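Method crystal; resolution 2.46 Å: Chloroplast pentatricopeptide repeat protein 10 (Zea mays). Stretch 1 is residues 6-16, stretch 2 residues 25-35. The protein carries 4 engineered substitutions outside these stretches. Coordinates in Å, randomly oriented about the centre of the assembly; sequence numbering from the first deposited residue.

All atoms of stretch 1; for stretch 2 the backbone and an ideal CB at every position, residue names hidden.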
# COMPACT_ATOMS: atom_id res chain seq x y z
N PRO A 6 -37.73 19.93 35.55
CA PRO A 6 -39.07 19.78 35.00
C PRO A 6 -39.16 20.32 33.57
O PRO A 6 -39.00 19.55 32.62
CB PRO A 6 -39.93 20.64 35.93
CG PRO A 6 -38.99 21.68 36.44
CD PRO A 6 -37.66 21.01 36.56
N ASP A 7 -39.42 21.61 33.43
CA ASP A 7 -39.52 22.24 32.11
C ASP A 7 -38.21 22.12 31.34
O ASP A 7 -38.11 22.57 30.20
CB ASP A 7 -39.93 23.71 32.25
CG ASP A 7 -41.13 23.90 33.15
OD1 ASP A 7 -42.24 23.47 32.77
OD2 ASP A 7 -40.97 24.48 34.25
N ALA A 8 -37.21 21.52 31.98
CA ALA A 8 -35.90 21.35 31.35
C ALA A 8 -35.94 20.25 30.29
O ALA A 8 -35.51 20.46 29.16
CB ALA A 8 -34.85 21.04 32.40
N GLN A 9 -36.45 19.08 30.68
CA GLN A 9 -36.55 17.95 29.76
C GLN A 9 -37.08 18.39 28.40
O GLN A 9 -36.80 17.75 27.38
CB GLN A 9 -37.43 16.86 30.36
CG GLN A 9 -36.84 16.17 31.58
CD GLN A 9 -37.68 15.01 32.06
OE1 GLN A 9 -37.56 14.57 33.20
NE2 GLN A 9 -38.55 14.50 31.18
N VAL A 10 -37.85 19.47 28.39
CA VAL A 10 -38.42 19.98 27.18
C VAL A 10 -37.44 20.92 26.53
O VAL A 10 -37.43 21.09 25.32
CB VAL A 10 -39.68 20.77 27.48
CG1 VAL A 10 -40.41 21.11 26.21
CG2 VAL A 10 -40.57 19.98 28.42
N LEU A 11 -36.62 21.56 27.33
CA LEU A 11 -35.72 22.51 26.72
C LEU A 11 -34.49 21.83 26.16
O LEU A 11 -33.94 22.27 25.17
CB LEU A 11 -35.31 23.57 27.71
CG LEU A 11 -34.99 24.87 27.01
CD1 LEU A 11 -36.24 25.41 26.39
CD2 LEU A 11 -34.51 25.80 28.02
N VAL A 12 -34.03 20.79 26.81
CA VAL A 12 -32.90 20.07 26.29
C VAL A 12 -33.14 19.63 24.87
O VAL A 12 -32.31 19.82 24.00
CB VAL A 12 -32.62 18.84 27.14
CG1 VAL A 12 -31.68 17.93 26.42
CG2 VAL A 12 -32.05 19.25 28.47
N LEU A 13 -34.31 19.05 24.62
CA LEU A 13 -34.65 18.54 23.31
C LEU A 13 -34.57 19.60 22.24
O LEU A 13 -34.34 19.30 21.08
CB LEU A 13 -36.04 17.94 23.32
CG LEU A 13 -36.28 16.72 24.20
CD1 LEU A 13 -37.70 16.21 24.04
CD2 LEU A 13 -35.30 15.65 23.82
N ALA A 14 -34.79 20.84 22.63
CA ALA A 14 -34.75 21.93 21.67
C ALA A 14 -33.34 22.06 21.19
O ALA A 14 -33.06 21.90 20.01
CB ALA A 14 -35.20 23.23 22.31
N ILE A 15 -32.43 22.34 22.12
CA ILE A 15 -31.02 22.49 21.79
C ILE A 15 -30.47 21.22 21.16
O ILE A 15 -29.66 21.27 20.23
CB ILE A 15 -30.18 22.84 23.03
CG1 ILE A 15 -30.99 23.70 24.00
CG2 ILE A 15 -28.90 23.54 22.63
CD1 ILE A 15 -30.41 23.78 25.39
N SER A 16 -30.91 20.07 21.67
CA SER A 16 -30.46 18.78 21.15
C SER A 16 -30.94 18.57 19.71
O SER A 16 -30.40 17.74 18.99
CB SER A 16 -30.97 17.64 22.04
OG SER A 16 -32.31 17.31 21.72
N UNK A 25 -27.49 31.95 18.29
CA UNK A 25 -28.64 32.84 18.28
C UNK A 25 -29.89 32.15 18.82
O UNK A 25 -30.85 32.79 19.18
CB UNK A 25 -28.90 33.35 16.86
N UNK A 26 -29.85 30.83 18.88
CA UNK A 26 -30.97 30.08 19.43
C UNK A 26 -30.88 30.01 20.94
O UNK A 26 -31.89 29.90 21.63
CB UNK A 26 -31.02 28.67 18.84
N UNK A 27 -29.67 30.06 21.47
CA UNK A 27 -29.47 30.10 22.90
C UNK A 27 -29.67 31.53 23.37
O UNK A 27 -29.93 31.77 24.54
CB UNK A 27 -28.08 29.58 23.28
N UNK A 28 -29.51 32.45 22.45
CA UNK A 28 -29.74 33.85 22.72
C UNK A 28 -31.22 34.08 22.87
O UNK A 28 -31.65 34.98 23.58
CB UNK A 28 -29.16 34.73 21.62
N UNK A 29 -32.00 33.26 22.17
CA UNK A 29 -33.45 33.38 22.18
C UNK A 29 -34.03 32.99 23.54
O UNK A 29 -34.61 33.82 24.23
CB UNK A 29 -34.06 32.51 21.08
N UNK A 30 -33.91 31.72 23.89
CA UNK A 30 -34.42 31.24 25.17
C UNK A 30 -33.38 31.43 26.26
O UNK A 30 -33.05 30.51 27.01
CB UNK A 30 -34.82 29.77 25.07
N UNK A 31 -32.88 32.66 26.34
CA UNK A 31 -31.78 33.02 27.23
C UNK A 31 -32.13 33.01 28.72
O UNK A 31 -31.37 32.48 29.54
CB UNK A 31 -31.27 34.41 26.85
N UNK A 32 -33.27 33.60 29.08
CA UNK A 32 -33.59 33.80 30.48
C UNK A 32 -34.09 32.53 31.12
O UNK A 32 -34.04 32.37 32.33
CB UNK A 32 -34.63 34.91 30.64
N UNK A 33 -34.59 31.63 30.29
CA UNK A 33 -35.01 30.31 30.76
C UNK A 33 -33.76 29.51 31.06
O UNK A 33 -33.77 28.59 31.89
CB UNK A 33 -35.89 29.59 29.73
N UNK A 34 -32.68 29.86 30.38
CA UNK A 34 -31.38 29.24 30.59
C UNK A 34 -30.72 29.75 31.86
O UNK A 34 -30.18 28.99 32.64
CB UNK A 34 -30.47 29.50 29.39
N UNK A 35 -30.74 31.05 32.07
CA UNK A 35 -30.01 31.58 33.20
C UNK A 35 -30.53 31.10 34.55
O UNK A 35 -29.83 31.12 35.53
CB UNK A 35 -30.05 33.11 33.15

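Two helical segments, 8-16 and 25-29, run nearly antiparallel at 158°, their axes no closer than 11.2 Å. That spacing leaves room for sizeable side chains, and stretch 1 offers a mostly greasy strip: L11, A14 and I15, with the carboxylate of D7 beyond.

Position 25 has nothing of stretch 1 within reach of its CB, so this contact sets no demand there. It is alanine, A25.

At position 26 the CA-to-CB bond points toward stretch 1, yet no atom lies within 5.5 Å of the ideal CB. The opening lies before the small methyl of A14 and the start of I15, so a long apolar group would suit: phenylalanine, leucine, methionine or perhaps tyrosine. The residue is F26, with chi1 in t, which sends the ring across the gap. Its CZ comes 3.6 Å from A14 CB, and its CE2 lies 3.8 Å from I15 N and 4.2 Å from I15 CG1. A14 CB and I15 N both sit at the ring edge, near its plane, so the ring enters edge-first, and the short side chain of A14 lets it come near.

Position 27 points sideways, and of the CA atoms in stretch 1 that of I15 is the nearest to its own. A side chain must bend to profit from I15; leucine, isoleucine or methionine could do so. L27, in the m, t rotamer, brings CD2 to 4.1 Å from I15 CG2, its end nearer than its first bond suggests.

Positions 28 and 29 are out of reach, and many residues would serve; they are A28 and S29.

Position 30 leaves the helical pattern, with phi/psi of -87/52, and points toward stretch 1. Its ideal CB stands 4.8 Å from L11 CD1, so an apolar residue could pack there, while a long flexible chain could run past the leucine. R30 is found, and L11 CD1 lies over one face of its guanidinium. The modelled 2.1 Å between L11 CD1 and R30 CZ is too short for ordinary packing, so the fine placement deserves caution.

Positions 31 and 32 are beyond the reach of stretch 1, which leaves the choice open; they hold R31 and D32.

Position 33 points toward L11, its CB 4.4 Å from L11 CD2. An apolar residue would fit, as would a longer polar one with a methylene stem; the nearby acidic D7 might seem to favour a base. The deposited E33 instead lays CG 4.0 Å from L11 CD2 and directs its acid to R30, in a salt bridge of 2.5 Å between R30 NH2 and E33 OE2, although the NH2 position is less sure. The arginine thus answers the acid from within its own stretch.

Position 34 points sideways, with an empty neighbourhood at its CB, so a branched or long apolar chain is wanted to reach L11. L34, again m, t, swings CD2 to 4.2 Å from L11 CD2.

Position 35 is out of reach and unconstrained here; it is L35.

Stretch 2 (25-35) AFLASRRDELL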
# COMPACT_ATOMS: atom_id res chain seq x y z
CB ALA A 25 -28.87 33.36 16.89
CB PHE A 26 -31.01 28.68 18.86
CG PHE A 26 -32.05 27.81 19.48
CD1 PHE A 26 -33.38 28.02 19.23
CD2 PHE A 26 -31.68 26.76 20.30
CE1 PHE A 26 -34.33 27.21 19.79
CE2 PHE A 26 -32.63 25.94 20.86
CZ PHE A 26 -33.95 26.17 20.61
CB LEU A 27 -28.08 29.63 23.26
CG LEU A 27 -27.84 28.15 23.09
CD1 LEU A 27 -26.39 27.88 23.25
CD2 LEU A 27 -28.63 27.38 24.12
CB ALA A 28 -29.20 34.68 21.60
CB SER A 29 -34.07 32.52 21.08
OG SER A 29 -34.72 33.33 20.11
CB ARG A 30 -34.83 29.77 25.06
CG ARG A 30 -36.18 29.55 24.39
CD ARG A 30 -36.56 28.08 24.34
NE ARG A 30 -36.85 27.54 25.67
CZ ARG A 30 -37.84 26.69 25.93
NH1 ARG A 30 -38.63 26.28 24.95
NH2 ARG A 30 -38.03 26.25 27.16
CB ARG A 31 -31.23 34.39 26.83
CG ARG A 31 -30.37 35.08 27.88
CD ARG A 31 -30.71 36.56 27.98
NE ARG A 31 -29.57 37.41 27.67
CZ ARG A 31 -28.81 38.00 28.59
NH1 ARG A 31 -29.08 37.84 29.88
NH2 ARG A 31 -27.78 38.76 28.22
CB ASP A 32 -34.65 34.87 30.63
CG ASP A 32 -34.32 36.11 29.85
OD1 ASP A 32 -33.12 36.39 29.69
OD2 ASP A 32 -35.27 36.79 29.40
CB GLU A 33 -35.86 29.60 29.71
CG GLU A 33 -36.58 28.37 30.22
CD GLU A 33 -37.69 27.92 29.29
OE1 GLU A 33 -37.96 28.63 28.30
OE2 GLU A 33 -38.29 26.85 29.54
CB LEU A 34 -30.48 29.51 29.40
CG LEU A 34 -30.89 28.82 28.11
CD1 LEU A 34 -30.11 29.35 26.94
CD2 LEU A 34 -30.67 27.36 28.27
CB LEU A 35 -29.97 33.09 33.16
CG LEU A 35 -29.35 33.70 31.91
CD1 LEU A 35 -29.70 35.12 31.88
CD2 LEU A 35 -27.88 33.57 31.95
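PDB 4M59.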